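Local coordinates for protein pseudouridine synthase (Pyrococcus abyssi, PDB 2AUS) that probably isomerises uridine to pseudouridine in RNA, as the Cbf5 catalytic subunit of archaeal H/ACA guide ribonucleoproteins, at residues W31-D36 with R327-K332; V48-K53 with E212-L217; A75-T80 with G87-A92; G266-V271 with V318-V323. All blocks are in the same frame, centred on the assembly; numbering follows the deposited sequence.

Contact 1: W31-D36 with R327-K332; sequences WGFPPD and RDWYPK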
loop_
_atom_site.group_PDB
_atom_site.type_symbol
_atom_site.label_atom_id
_atom_site.label_comp_id
_atom_site.label_asym_id
_atom_site.label_seq_id
_atom_site.Cartn_x
_atom_site.Cartn_y
_atom_site.Cartn_z
ATOM N N TRP A 31 -17.893 -15.440 -41.385
ATOM C CA TRP A 31 -16.628 -15.812 -40.767
ATOM C C TRP A 31 -15.992 -14.649 -40.021
ATOM O O TRP A 31 -15.826 -13.559 -40.568
ATOM C CB TRP A 31 -15.668 -16.343 -41.827
ATOM C CG TRP A 31 -16.140 -17.641 -42.435
ATOM C CD1 TRP A 31 -17.153 -18.442 -41.980
ATOM C CD2 TRP A 31 -15.585 -18.308 -43.571
ATOM N NE1 TRP A 31 -17.260 -19.564 -42.761
ATOM C CE2 TRP A 31 -16.309 -19.510 -43.747
ATOM C CE3 TRP A 31 -14.543 -18.010 -44.462
ATOM C CZ2 TRP A 31 -16.026 -20.414 -44.774
ATOM C CZ3 TRP A 31 -14.259 -18.915 -45.488
ATOM C CH2 TRP A 31 -15.000 -20.100 -45.632
ATOM N N GLY A 32 -15.642 -14.884 -38.762
ATOM C CA GLY A 32 -15.025 -13.837 -37.972
ATOM C C GLY A 32 -16.009 -12.780 -37.517
ATOM O O GLY A 32 -17.221 -13.005 -37.509
ATOM N N PHE A 33 -15.480 -11.622 -37.133
ATOM C CA PHE A 33 -16.307 -10.521 -36.652
ATOM C C PHE A 33 -15.601 -9.199 -36.846
ATOM O O PHE A 33 -14.375 -9.146 -36.900
ATOM C CB PHE A 33 -16.542 -10.601 -35.136
ATOM C CG PHE A 33 -17.055 -11.917 -34.648
ATOM C CD1 PHE A 33 -18.409 -12.098 -34.392
ATOM C CD2 PHE A 33 -16.174 -12.960 -34.378
ATOM C CE1 PHE A 33 -18.882 -13.312 -33.882
ATOM C CE2 PHE A 33 -16.631 -14.170 -33.875
ATOM C CZ PHE A 33 -17.991 -14.345 -33.615
ATOM N N PRO A 34 -16.373 -8.110 -36.995
ATOM C CA PRO A 34 -15.704 -6.818 -37.141
ATOM C C PRO A 34 -15.080 -6.725 -35.736
ATOM O O PRO A 34 -15.750 -7.018 -34.741
ATOM C CB PRO A 34 -16.868 -5.853 -37.314
ATOM C CG PRO A 34 -17.868 -6.683 -38.069
ATOM C CD PRO A 34 -17.802 -8.016 -37.351
ATOM N N PRO A 35 -13.798 -6.351 -35.635
ATOM C CA PRO A 35 -13.103 -6.243 -34.344
ATOM C C PRO A 35 -13.907 -5.667 -33.166
ATOM O O PRO A 35 -13.852 -6.194 -32.051
ATOM C CB PRO A 35 -11.883 -5.384 -34.684
ATOM C CG PRO A 35 -11.595 -5.773 -36.099
ATOM C CD PRO A 35 -12.972 -5.800 -36.723
ATOM N N ASP A 36 -14.647 -4.592 -33.417
ATOM C CA ASP A 36 -15.427 -3.943 -32.368
ATOM C C ASP A 36 -16.832 -4.506 -32.170
ATOM O O ASP A 36 -17.606 -3.970 -31.379
ATOM C CB ASP A 36 -15.532 -2.447 -32.660
ATOM C CG ASP A 36 -16.334 -2.158 -33.913
ATOM O OD1 ASP A 36 -16.011 -2.734 -34.980
ATOM O OD2 ASP A 36 -17.293 -1.360 -33.832
ATOM N N ARG A 327 -8.393 -21.088 -35.044
ATOM C CA ARG A 327 -8.633 -21.892 -36.243
ATOM C C ARG A 327 -10.082 -21.967 -36.714
ATOM O O ARG A 327 -10.337 -22.244 -37.883
ATOM C CB ARG A 327 -8.129 -23.316 -36.025
ATOM C CG ARG A 327 -6.630 -23.416 -35.825
ATOM C CD ARG A 327 -6.252 -24.775 -35.252
ATOM N NE ARG A 327 -4.844 -24.834 -34.886
ATOM C CZ ARG A 327 -3.918 -25.494 -35.574
ATOM N NH1 ARG A 327 -4.251 -26.162 -36.672
ATOM N NH2 ARG A 327 -2.657 -25.481 -35.162
ATOM N N ASP A 328 -11.019 -21.691 -35.817
ATOM C CA ASP A 328 -12.448 -21.790 -36.117
ATOM C C ASP A 328 -13.159 -20.610 -36.787
ATOM O O ASP A 328 -14.245 -20.785 -37.341
ATOM C CB ASP A 328 -13.189 -22.157 -34.824
ATOM C CG ASP A 328 -14.680 -22.388 -35.039
ATOM O OD1 ASP A 328 -15.462 -21.419 -34.856
ATOM O OD2 ASP A 328 -15.052 -23.538 -35.399
ATOM N N TRP A 329 -12.577 -19.416 -36.742
ATOM C CA TRP A 329 -13.228 -18.260 -37.347
ATOM C C TRP A 329 -13.272 -18.339 -38.863
ATOM O O TRP A 329 -14.293 -18.039 -39.462
ATOM C CB TRP A 329 -12.552 -16.964 -36.888
ATOM C CG TRP A 329 -12.814 -16.658 -35.433
ATOM C CD1 TRP A 329 -13.448 -17.464 -34.520
ATOM C CD2 TRP A 329 -12.412 -15.484 -34.716
ATOM N NE1 TRP A 329 -13.455 -16.865 -33.285
ATOM C CE2 TRP A 329 -12.820 -15.653 -33.375
ATOM C CE3 TRP A 329 -11.730 -14.313 -35.073
ATOM C CZ2 TRP A 329 -12.586 -14.687 -32.393
ATOM C CZ3 TRP A 329 -11.496 -13.355 -34.096
ATOM C CH2 TRP A 329 -11.918 -13.554 -32.769
ATOM N N TYR A 330 -12.164 -18.735 -39.478
ATOM C CA TYR A 330 -12.092 -18.878 -40.934
ATOM C C TYR A 330 -11.623 -20.319 -41.118
ATOM O O TYR A 330 -10.470 -20.584 -41.460
ATOM C CB TYR A 330 -11.071 -17.897 -41.526
ATOM C CG TYR A 330 -11.503 -16.445 -41.445
ATOM C CD1 TYR A 330 -12.000 -15.783 -42.568
ATOM C CD2 TYR A 330 -11.417 -15.738 -40.244
ATOM C CE1 TYR A 330 -12.400 -14.450 -42.501
ATOM C CE2 TYR A 330 -11.819 -14.404 -40.161
ATOM C CZ TYR A 330 -12.312 -13.770 -41.297
ATOM O OH TYR A 330 -12.753 -12.474 -41.229
ATOM N N PRO A 331 -12.533 -21.271 -40.909
ATOM C CA PRO A 331 -12.245 -22.705 -41.019
ATOM C C PRO A 331 -11.795 -23.256 -42.354
ATOM O O PRO A 331 -12.213 -22.786 -43.411
ATOM C CB PRO A 331 -13.557 -23.338 -40.580
ATOM C CG PRO A 331 -14.558 -22.413 -41.196
ATOM C CD PRO A 331 -13.989 -21.043 -40.824
ATOM N N LYS A 332 -10.926 -24.259 -42.293
ATOM C CA LYS A 332 -10.500 -24.946 -43.496
ATOM C C LYS A 332 -11.600 -25.976 -43.709
ATOM O O LYS A 332 -11.926 -26.744 -42.795
ATOM C CB LYS A 332 -9.164 -25.660 -43.292
ATOM C CG LYS A 332 -7.957 -24.763 -43.433
ATOM C CD LYS A 332 -6.700 -25.593 -43.540
ATOM C CE LYS A 332 -5.465 -24.725 -43.642
ATOM N NZ LYS A 332 -4.243 -25.569 -43.760
#
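Two irregular segments, 31-36 and 327-332, pass closest at G32 and W329, their CA atoms 4.8 Å apart and no hydrogen bond between them. G32 has a positive phi (75°), and any CB would run into Y330 CE2, so glycine fits on both counts; its bare CA rests obliquely against the Y330 ring, 3.9 Å from CE2. W31 puts its CB over the face of Y330, a CH-pi contact 4.0 Å from the ring centroid. With CG beside its backbone N, W31 turns its indole so that P331 CD lies over one face, 4.0 Å from the centroid of the five-membered ring; proline suits the place because CD, bonded to the amide N, carries mildly polarised C-H groups. F33 and W329 form a T-shaped pair: the phenyl edge at CE2 meets the indole face, the planes 81° apart and the centroids of the F33 ring and W329 six-membered ring 5.5 Å apart. The tyrosine hydroxyl is held by E295 and K293, and K293 also bonds W31 O. W31 and Y330 touch helix 257-264, and strand 18-20 joins the PUA sheet: the N-terminal region wraps onto the PUA fold, as in other Cbf5 proteins.

Contact 2: V48-K53 with E212-L217; sequences VINLDK and ETLVTL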
loop_
_atom_site.group_PDB
_atom_site.type_symbol
_atom_site.label_atom_id
_atom_site.label_comp_id
_atom_site.label_asym_id
_atom_site.label_seq_id
_atom_site.Cartn_x
_atom_site.Cartn_y
_atom_site.Cartn_z
ATOM N N VAL A 48 -7.392 -5.682 -25.152
ATOM C CA VAL A 48 -6.231 -5.019 -24.561
ATOM C C VAL A 48 -6.774 -3.867 -23.732
ATOM O O VAL A 48 -7.659 -3.138 -24.182
ATOM C CB VAL A 48 -5.282 -4.438 -25.631
ATOM C CG1 VAL A 48 -4.529 -5.553 -26.327
ATOM C CG2 VAL A 48 -6.085 -3.639 -26.655
ATOM N N ILE A 49 -6.256 -3.707 -22.521
ATOM C CA ILE A 49 -6.710 -2.639 -21.641
ATOM C C ILE A 49 -5.738 -1.476 -21.650
ATOM O O ILE A 49 -4.526 -1.672 -21.545
ATOM C CB ILE A 49 -6.832 -3.128 -20.177
ATOM C CG1 ILE A 49 -7.802 -4.305 -20.100
ATOM C CG2 ILE A 49 -7.309 -1.988 -19.275
ATOM C CD1 ILE A 49 -7.956 -4.877 -18.691
ATOM N N ASN A 50 -6.257 -0.264 -21.803
ATOM C CA ASN A 50 -5.406 0.922 -21.759
ATOM C C ASN A 50 -5.497 1.354 -20.296
ATOM O O ASN A 50 -6.303 2.205 -19.920
ATOM C CB ASN A 50 -5.941 1.999 -22.693
ATOM C CG ASN A 50 -5.082 3.248 -22.694
ATOM O OD1 ASN A 50 -3.901 3.210 -22.339
ATOM N ND2 ASN A 50 -5.669 4.362 -23.104
ATOM N N LEU A 51 -4.670 0.727 -19.468
ATOM C CA LEU A 51 -4.688 0.987 -18.040
ATOM C C LEU A 51 -3.805 2.128 -17.554
ATOM O O LEU A 51 -2.695 2.327 -18.051
ATOM C CB LEU A 51 -4.295 -0.285 -17.296
ATOM C CG LEU A 51 -4.565 -0.225 -15.793
ATOM C CD1 LEU A 51 -6.011 -0.674 -15.519
ATOM C CD2 LEU A 51 -3.582 -1.111 -15.058
ATOM N N ASP A 52 -4.312 2.877 -16.580
ATOM C CA ASP A 52 -3.550 3.969 -15.973
ATOM C C ASP A 52 -2.945 3.310 -14.750
ATOM O O ASP A 52 -3.615 3.151 -13.728
ATOM C CB ASP A 52 -4.466 5.116 -15.520
ATOM C CG ASP A 52 -3.684 6.351 -15.051
ATOM O OD1 ASP A 52 -2.484 6.228 -14.719
ATOM O OD2 ASP A 52 -4.273 7.453 -15.012
ATOM N N LYS A 53 -1.690 2.892 -14.867
ATOM C CA LYS A 53 -1.015 2.229 -13.763
ATOM C C LYS A 53 -0.869 3.159 -12.563
ATOM O O LYS A 53 -0.491 4.320 -12.707
ATOM C CB LYS A 53 0.373 1.754 -14.202
ATOM C CG LYS A 53 1.224 1.194 -13.069
ATOM C CD LYS A 53 2.666 0.994 -13.496
ATOM C CE LYS A 53 3.521 0.503 -12.333
ATOM N NZ LYS A 53 3.441 1.438 -11.164
ATOM N N GLU A 212 -10.491 8.724 -23.684
ATOM C CA GLU A 212 -11.602 8.045 -23.034
ATOM C C GLU A 212 -11.347 6.575 -22.725
ATOM O O GLU A 212 -12.002 6.011 -21.851
ATOM C CB GLU A 212 -12.891 8.184 -23.860
ATOM C CG GLU A 212 -12.950 7.374 -25.147
ATOM C CD GLU A 212 -11.937 7.827 -26.182
ATOM O OE1 GLU A 212 -11.710 9.054 -26.298
ATOM O OE2 GLU A 212 -11.379 6.956 -26.889
ATOM N N THR A 213 -10.392 5.953 -23.413
ATOM C CA THR A 213 -10.120 4.534 -23.174
ATOM C C THR A 213 -9.213 4.242 -21.986
ATOM O O THR A 213 -9.054 3.082 -21.601
ATOM C CB THR A 213 -9.512 3.851 -24.411
ATOM O OG1 THR A 213 -8.171 4.313 -24.608
ATOM C CG2 THR A 213 -10.347 4.159 -25.650
ATOM N N LEU A 214 -8.615 5.278 -21.404
ATOM C CA LEU A 214 -7.738 5.074 -20.256
ATOM C C LEU A 214 -8.599 4.749 -19.048
ATOM O O LEU A 214 -9.451 5.545 -18.662
ATOM C CB LEU A 214 -6.915 6.331 -19.966
ATOM C CG LEU A 214 -5.915 6.187 -18.811
ATOM C CD1 LEU A 214 -4.792 5.239 -19.223
ATOM C CD2 LEU A 214 -5.346 7.554 -18.434
ATOM N N VAL A 215 -8.386 3.579 -18.454
ATOM C CA VAL A 215 -9.163 3.173 -17.291
ATOM C C VAL A 215 -8.288 2.786 -16.104
ATOM O O VAL A 215 -7.105 2.479 -16.262
ATOM C CB VAL A 215 -10.098 1.985 -17.637
ATOM C CG1 VAL A 215 -11.118 2.427 -18.686
ATOM C CG2 VAL A 215 -9.281 0.797 -18.149
ATOM N N THR A 216 -8.878 2.806 -14.911
ATOM C CA THR A 216 -8.159 2.457 -13.693
ATOM C C THR A 216 -8.614 1.100 -13.185
ATOM O O THR A 216 -9.641 0.573 -13.616
ATOM C CB THR A 216 -8.416 3.478 -12.558
ATOM O OG1 THR A 216 -9.799 3.429 -12.190
ATOM C CG2 THR A 216 -8.058 4.894 -13.000
ATOM N N LEU A 217 -7.849 0.548 -12.251
ATOM C CA LEU A 217 -8.157 -0.746 -11.660
ATOM C C LEU A 217 -9.532 -0.729 -10.993
ATOM O O LEU A 217 -10.266 -1.717 -11.031
ATOM C CB LEU A 217 -7.071 -1.106 -10.647
ATOM C CG LEU A 217 -5.708 -1.358 -11.299
ATOM C CD1 LEU A 217 -4.590 -1.285 -10.263
ATOM C CD2 LEU A 217 -5.736 -2.722 -11.974
HETATM O O HOH W 1 -8.958 0.488 -22.113
HETATM O O HOH W 2 -5.360 2.006 -11.841
#
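N50 ND2 is gripped by two hydrogen bonds, one to T213 OG1 at 2.9 Å and one to K209 O, using both protons of this buried amide. The threonine oxygen lies near the amide plane of N50, and its strongest partner, D211, helps to fix it. N50 reaches there because CG is anti to the backbone N (chi1 -179°), while T213 carries OG1 in the crowded position between its N and carbonyl carbon. A water links the two, accepting from N50 N and donating to T213 O. A short parallel bridge follows, between L51 and V215: V215 N donates to N50 O at 2.9 Å, and V215 O accepts from D52 N at 2.8 Å. L214 lays its CD2 alongside the D52 carboxylate, 3.6 Å from OD2, whose charge is met by R201. I49 and V215 touch methyl to methyl, CG2 to CG2 at 3.6 Å, and L51 and L217 cross at about a right angle, CD2 of L51 4.1 Å from CD2 of L217; aliphatic side chains suit these buried places. T216 N-caps helix 217-228, L51 and L217 pack against helix 59-69, and strand 47-53 runs between parallel strand 214-215 and antiparallel strand 88-93.

Contact 3: A75-T80 with G87-A92; sequences AGHGGT and GVLPVA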
loop_
_atom_site.group_PDB
_atom_site.type_symbol
_atom_site.label_atom_id
_atom_site.label_comp_id
_atom_site.label_asym_id
_atom_site.label_seq_id
_atom_site.Cartn_x
_atom_site.Cartn_y
_atom_site.Cartn_z
ATOM N N ALA A 75 -2.537 -12.764 -19.153
ATOM C CA ALA A 75 -2.522 -11.334 -19.423
ATOM C C ALA A 75 -1.059 -10.932 -19.425
ATOM O O ALA A 75 -0.239 -11.610 -18.822
ATOM C CB ALA A 75 -3.272 -10.572 -18.343
ATOM N N GLY A 76 -0.738 -9.836 -20.106
ATOM C CA GLY A 76 0.636 -9.373 -20.163
ATOM C C GLY A 76 0.695 -7.894 -20.496
ATOM O O GLY A 76 -0.156 -7.372 -21.218
ATOM N N HIS A 77 1.699 -7.204 -19.976
ATOM C CA HIS A 77 1.819 -5.782 -20.243
ATOM C C HIS A 77 2.845 -5.469 -21.317
ATOM O O HIS A 77 3.745 -6.260 -21.597
ATOM C CB HIS A 77 2.185 -5.024 -18.963
ATOM C CG HIS A 77 3.557 -5.334 -18.448
ATOM N ND1 HIS A 77 3.837 -6.455 -17.697
ATOM C CD2 HIS A 77 4.730 -4.670 -18.584
ATOM C CE1 HIS A 77 5.122 -6.468 -17.390
ATOM N NE2 HIS A 77 5.687 -5.396 -17.916
ATOM N N GLY A 78 2.692 -4.297 -21.919
ATOM C CA GLY A 78 3.616 -3.855 -22.938
ATOM C C GLY A 78 4.356 -2.655 -22.383
ATOM O O GLY A 78 3.730 -1.723 -21.884
ATOM N N GLY A 79 5.685 -2.683 -22.439
ATOM C CA GLY A 79 6.472 -1.568 -21.941
ATOM C C GLY A 79 6.411 -1.435 -20.433
ATOM O O GLY A 79 5.569 -0.704 -19.902
ATOM N N THR A 80 7.311 -2.127 -19.739
ATOM C CA THR A 80 7.342 -2.076 -18.284
ATOM C C THR A 80 7.501 -0.663 -17.741
ATOM O O THR A 80 8.363 0.096 -18.181
ATOM C CB THR A 80 8.500 -2.926 -17.699
ATOM O OG1 THR A 80 8.351 -4.294 -18.099
ATOM C CG2 THR A 80 8.491 -2.858 -16.167
ATOM N N GLY A 87 0.668 5.935 -15.112
ATOM C CA GLY A 87 0.302 6.203 -16.490
ATOM C C GLY A 87 -0.013 5.019 -17.391
ATOM O O GLY A 87 -0.151 3.874 -16.954
ATOM N N VAL A 88 -0.097 5.328 -18.679
ATOM C CA VAL A 88 -0.422 4.371 -19.723
ATOM C C VAL A 88 0.323 3.051 -19.652
ATOM O O VAL A 88 1.532 2.973 -19.885
ATOM C CB VAL A 88 -0.209 5.008 -21.105
ATOM C CG1 VAL A 88 -0.556 4.016 -22.211
ATOM C CG2 VAL A 88 -1.080 6.254 -21.220
ATOM N N LEU A 89 -0.417 2.003 -19.321
ATOM C CA LEU A 89 0.144 0.664 -19.239
ATOM C C LEU A 89 -0.758 -0.284 -20.020
ATOM O O LEU A 89 -1.763 -0.778 -19.498
ATOM C CB LEU A 89 0.235 0.192 -17.781
ATOM C CG LEU A 89 0.856 -1.198 -17.654
ATOM C CD1 LEU A 89 2.339 -1.121 -17.997
ATOM C CD2 LEU A 89 0.661 -1.730 -16.252
ATOM N N PRO A 90 -0.423 -0.539 -21.293
ATOM C CA PRO A 90 -1.256 -1.447 -22.087
ATOM C C PRO A 90 -1.147 -2.864 -21.537
ATOM O O PRO A 90 -0.046 -3.389 -21.357
ATOM C CB PRO A 90 -0.660 -1.333 -23.488
ATOM C CG PRO A 90 -0.104 0.050 -23.509
ATOM C CD PRO A 90 0.559 0.144 -22.146
ATOM N N VAL A 91 -2.287 -3.478 -21.260
ATOM C CA VAL A 91 -2.297 -4.839 -20.746
ATOM C C VAL A 91 -3.148 -5.696 -21.679
ATOM O O VAL A 91 -4.368 -5.516 -21.760
ATOM C CB VAL A 91 -2.881 -4.899 -19.309
ATOM C CG1 VAL A 91 -2.816 -6.322 -18.775
ATOM C CG2 VAL A 91 -2.099 -3.973 -18.389
ATOM N N ALA A 92 -2.498 -6.607 -22.399
ATOM C CA ALA A 92 -3.200 -7.494 -23.322
ATOM C C ALA A 92 -3.768 -8.664 -22.520
ATOM O O ALA A 92 -3.123 -9.159 -21.592
ATOM C CB ALA A 92 -2.242 -7.991 -24.409
#
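A beta hairpin made of strands 75-77 and 88-93 forms this contact, the two running antiparallel, their N-to-C directions 154° apart. G76 and A92 are a hydrogen-bonded pair: G76 N donates to A92 O at 2.9 Å, and A92 N returns a bond to G76 O at 2.7 Å, nearly along the C=O axis. Glycine here brings no side chain to the face that carries the small methyl of A92. H77 and V91 follow as a non-hydrogen-bonded pair, then G78 N donates to P90 O at 2.9 Å. P90 has no N-H to answer with; its CD lies 3.7 Å from G78 O, and that pairing keeps one bond. The sequence from G76 through T80 matches the TruB-family motif in which relatives carry the catalytic aspartate a little further on, so the hairpin probably presents the active-site loop. H77 CG takes the crowded position between the backbone N and the carbonyl carbon (chi1 67°), H77 CB packs 4.0 Å from L89 CD1, and the ring reaches over the turn to T80, with H77 NE2 and T80 OG1 joined by a hydrogen bond of 2.9 Å. That bond helps to hold the rotation of the imidazole. G79, with its positive phi of 69°, makes the bend between them, and a phosphate ion, probably from the crystallisation liquor, is bound close to it.

Contact 4: G266-V271 with V318-V323; sequences GANLTV and VDVEKV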
loop_
_atom_site.group_PDB
_atom_site.type_symbol
_atom_site.label_atom_id
_atom_site.label_comp_id
_atom_site.label_asym_id
_atom_site.label_seq_id
_atom_site.Cartn_x
_atom_site.Cartn_y
_atom_site.Cartn_z
ATOM N N GLY A 266 -1.050 -22.286 -38.833
ATOM C CA GLY A 266 0.398 -22.356 -38.720
ATOM C C GLY A 266 1.288 -22.078 -39.918
ATOM O O GLY A 266 2.507 -22.020 -39.764
ATOM N N ALA A 267 0.713 -21.906 -41.102
ATOM C CA ALA A 267 1.522 -21.643 -42.289
ATOM C C ALA A 267 2.011 -20.203 -42.348
ATOM O O ALA A 267 1.474 -19.323 -41.674
ATOM C CB ALA A 267 0.724 -21.954 -43.541
ATOM N N ASN A 268 3.049 -19.970 -43.142
ATOM C CA ASN A 268 3.553 -18.619 -43.321
ATOM C C ASN A 268 2.687 -18.018 -44.415
ATOM O O ASN A 268 2.059 -18.746 -45.176
ATOM C CB ASN A 268 5.017 -18.623 -43.762
ATOM C CG ASN A 268 5.964 -18.903 -42.621
ATOM O OD1 ASN A 268 5.763 -18.426 -41.505
ATOM N ND2 ASN A 268 7.018 -19.667 -42.898
ATOM N N LEU A 269 2.648 -16.696 -44.504
ATOM C CA LEU A 269 1.829 -16.049 -45.527
ATOM C C LEU A 269 2.533 -16.014 -46.874
ATOM O O LEU A 269 3.683 -15.589 -46.973
ATOM C CB LEU A 269 1.491 -14.614 -45.102
ATOM C CG LEU A 269 0.735 -13.755 -46.120
ATOM C CD1 LEU A 269 -0.644 -14.344 -46.354
ATOM C CD2 LEU A 269 0.638 -12.321 -45.609
ATOM N N THR A 270 1.840 -16.454 -47.916
ATOM C CA THR A 270 2.417 -16.427 -49.248
ATOM C C THR A 270 1.793 -15.266 -50.010
ATOM O O THR A 270 0.680 -14.837 -49.706
ATOM C CB THR A 270 2.163 -17.748 -50.011
ATOM O OG1 THR A 270 0.755 -17.963 -50.154
ATOM C CG2 THR A 270 2.767 -18.924 -49.247
ATOM N N VAL A 271 2.529 -14.764 -50.991
ATOM C CA VAL A 271 2.102 -13.644 -51.825
ATOM C C VAL A 271 0.690 -13.759 -52.404
ATOM O O VAL A 271 -0.064 -12.783 -52.416
ATOM C CB VAL A 271 3.117 -13.436 -52.987
ATOM C CG1 VAL A 271 2.642 -12.332 -53.931
ATOM C CG2 VAL A 271 4.488 -13.102 -52.404
ATOM N N VAL A 318 5.598 -13.307 -45.591
ATOM C CA VAL A 318 5.826 -13.060 -44.174
ATOM C C VAL A 318 6.115 -14.310 -43.357
ATOM O O VAL A 318 5.435 -15.329 -43.495
ATOM C CB VAL A 318 4.608 -12.373 -43.511
ATOM C CG1 VAL A 318 4.905 -12.116 -42.036
ATOM C CG2 VAL A 318 4.277 -11.071 -44.227
ATOM N N ASP A 319 7.129 -14.218 -42.502
ATOM C CA ASP A 319 7.468 -15.317 -41.612
ATOM C C ASP A 319 6.688 -15.062 -40.333
ATOM O O ASP A 319 7.068 -14.223 -39.518
ATOM C CB ASP A 319 8.966 -15.352 -41.316
ATOM C CG ASP A 319 9.688 -16.409 -42.125
ATOM O OD1 ASP A 319 9.201 -17.561 -42.156
ATOM O OD2 ASP A 319 10.741 -16.100 -42.723
ATOM N N VAL A 320 5.584 -15.780 -40.173
ATOM C CA VAL A 320 4.720 -15.613 -39.011
ATOM C C VAL A 320 5.398 -16.000 -37.704
ATOM O O VAL A 320 5.905 -17.111 -37.559
ATOM C CB VAL A 320 3.420 -16.425 -39.192
ATOM C CG1 VAL A 320 2.539 -16.284 -37.963
ATOM C CG2 VAL A 320 2.683 -15.945 -40.439
ATOM N N GLU A 321 5.396 -15.076 -36.749
ATOM C CA GLU A 321 6.021 -15.313 -35.457
ATOM C C GLU A 321 4.993 -15.623 -34.380
ATOM O O GLU A 321 5.287 -16.340 -33.425
ATOM C CB GLU A 321 6.848 -14.095 -35.044
ATOM C CG GLU A 321 7.839 -13.663 -36.107
ATOM C CD GLU A 321 8.758 -12.552 -35.638
ATOM O OE1 GLU A 321 8.249 -11.532 -35.121
ATOM O OE2 GLU A 321 9.992 -12.699 -35.798
ATOM N N LYS A 322 3.789 -15.081 -34.530
ATOM C CA LYS A 322 2.730 -15.325 -33.561
ATOM C C LYS A 322 1.352 -15.215 -34.211
ATOM O O LYS A 322 1.056 -14.228 -34.886
ATOM C CB LYS A 322 2.840 -14.337 -32.392
ATOM C CG LYS A 322 1.662 -14.387 -31.421
ATOM C CD LYS A 322 1.526 -15.744 -30.736
ATOM C CE LYS A 322 0.259 -15.800 -29.894
ATOM N NZ LYS A 322 0.083 -17.124 -29.245
ATOM N N VAL A 323 0.527 -16.242 -34.005
ATOM C CA VAL A 323 -0.822 -16.291 -34.552
ATOM C C VAL A 323 -1.826 -15.963 -33.455
ATOM O O VAL A 323 -1.726 -16.482 -32.349
ATOM C CB VAL A 323 -1.153 -17.700 -35.113
ATOM C CG1 VAL A 323 -2.601 -17.753 -35.563
ATOM C CG2 VAL A 323 -0.237 -18.026 -36.283
HETATM O O HOH W 3 6.157 -19.595 -39.118
#
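N268 leaves its backbone with CG beside the N (chi1 -77°), which carries the side chain across to strand 316-323. N268 CB comes first, 3.3 Å from V318 O, and N268 CG sits between V318 O and D319 OD1. N268 OD1 then accepts from V320 N at 3.0 Å, a bent bond (142°) whose donor stands above the amide carbonyl plane. N268 OD1 takes a second bond, from a water at 2.7 Å, which also donates to V320 O. N268 ND2 ends 3.1 Å from D319 OD1, but the angle is too poor for a hydrogen bond; the amide and carboxylate planes stand 83° apart. L269 and V318 are an antiparallel hydrogen-bonded pair with two long links, L269 N to V318 O and V318 N to L269 O, both 3.3 Å. Their side chains share a face, L269 CD2 meeting V318 CG2 and both packing on I253 of the PUA core. G266, at the C-prime position of a Schellman motif, ends helix 257-264 just before this edge strand. V320 N thus finds its acceptor in an asparagine side chain: the amide stands in for a main-chain carbonyl and carries the pairing one step past the two-residue strand.

Contact 1 closes the longest loop and encloses the other three; contact 3 is nested inside contact 2, and contact 4 comes after both. Contacts 2 and 3, with centres 9 Å apart, share one sheet of the catalytic region, where strands 47-53 and 88-93 are neighbours: I49 faces V91 and L51 faces L89 through backbone bonds, so 47-53 holds 214-215 along one edge and the 75-80 hairpin through 88-93. Contact 4 belongs to the PUA sheet, its centre 31 Å from that of contact 2. Contact 1, about 17 Å from contact 4 centre to centre, ties the N-terminal segment to the PUA end of the chain.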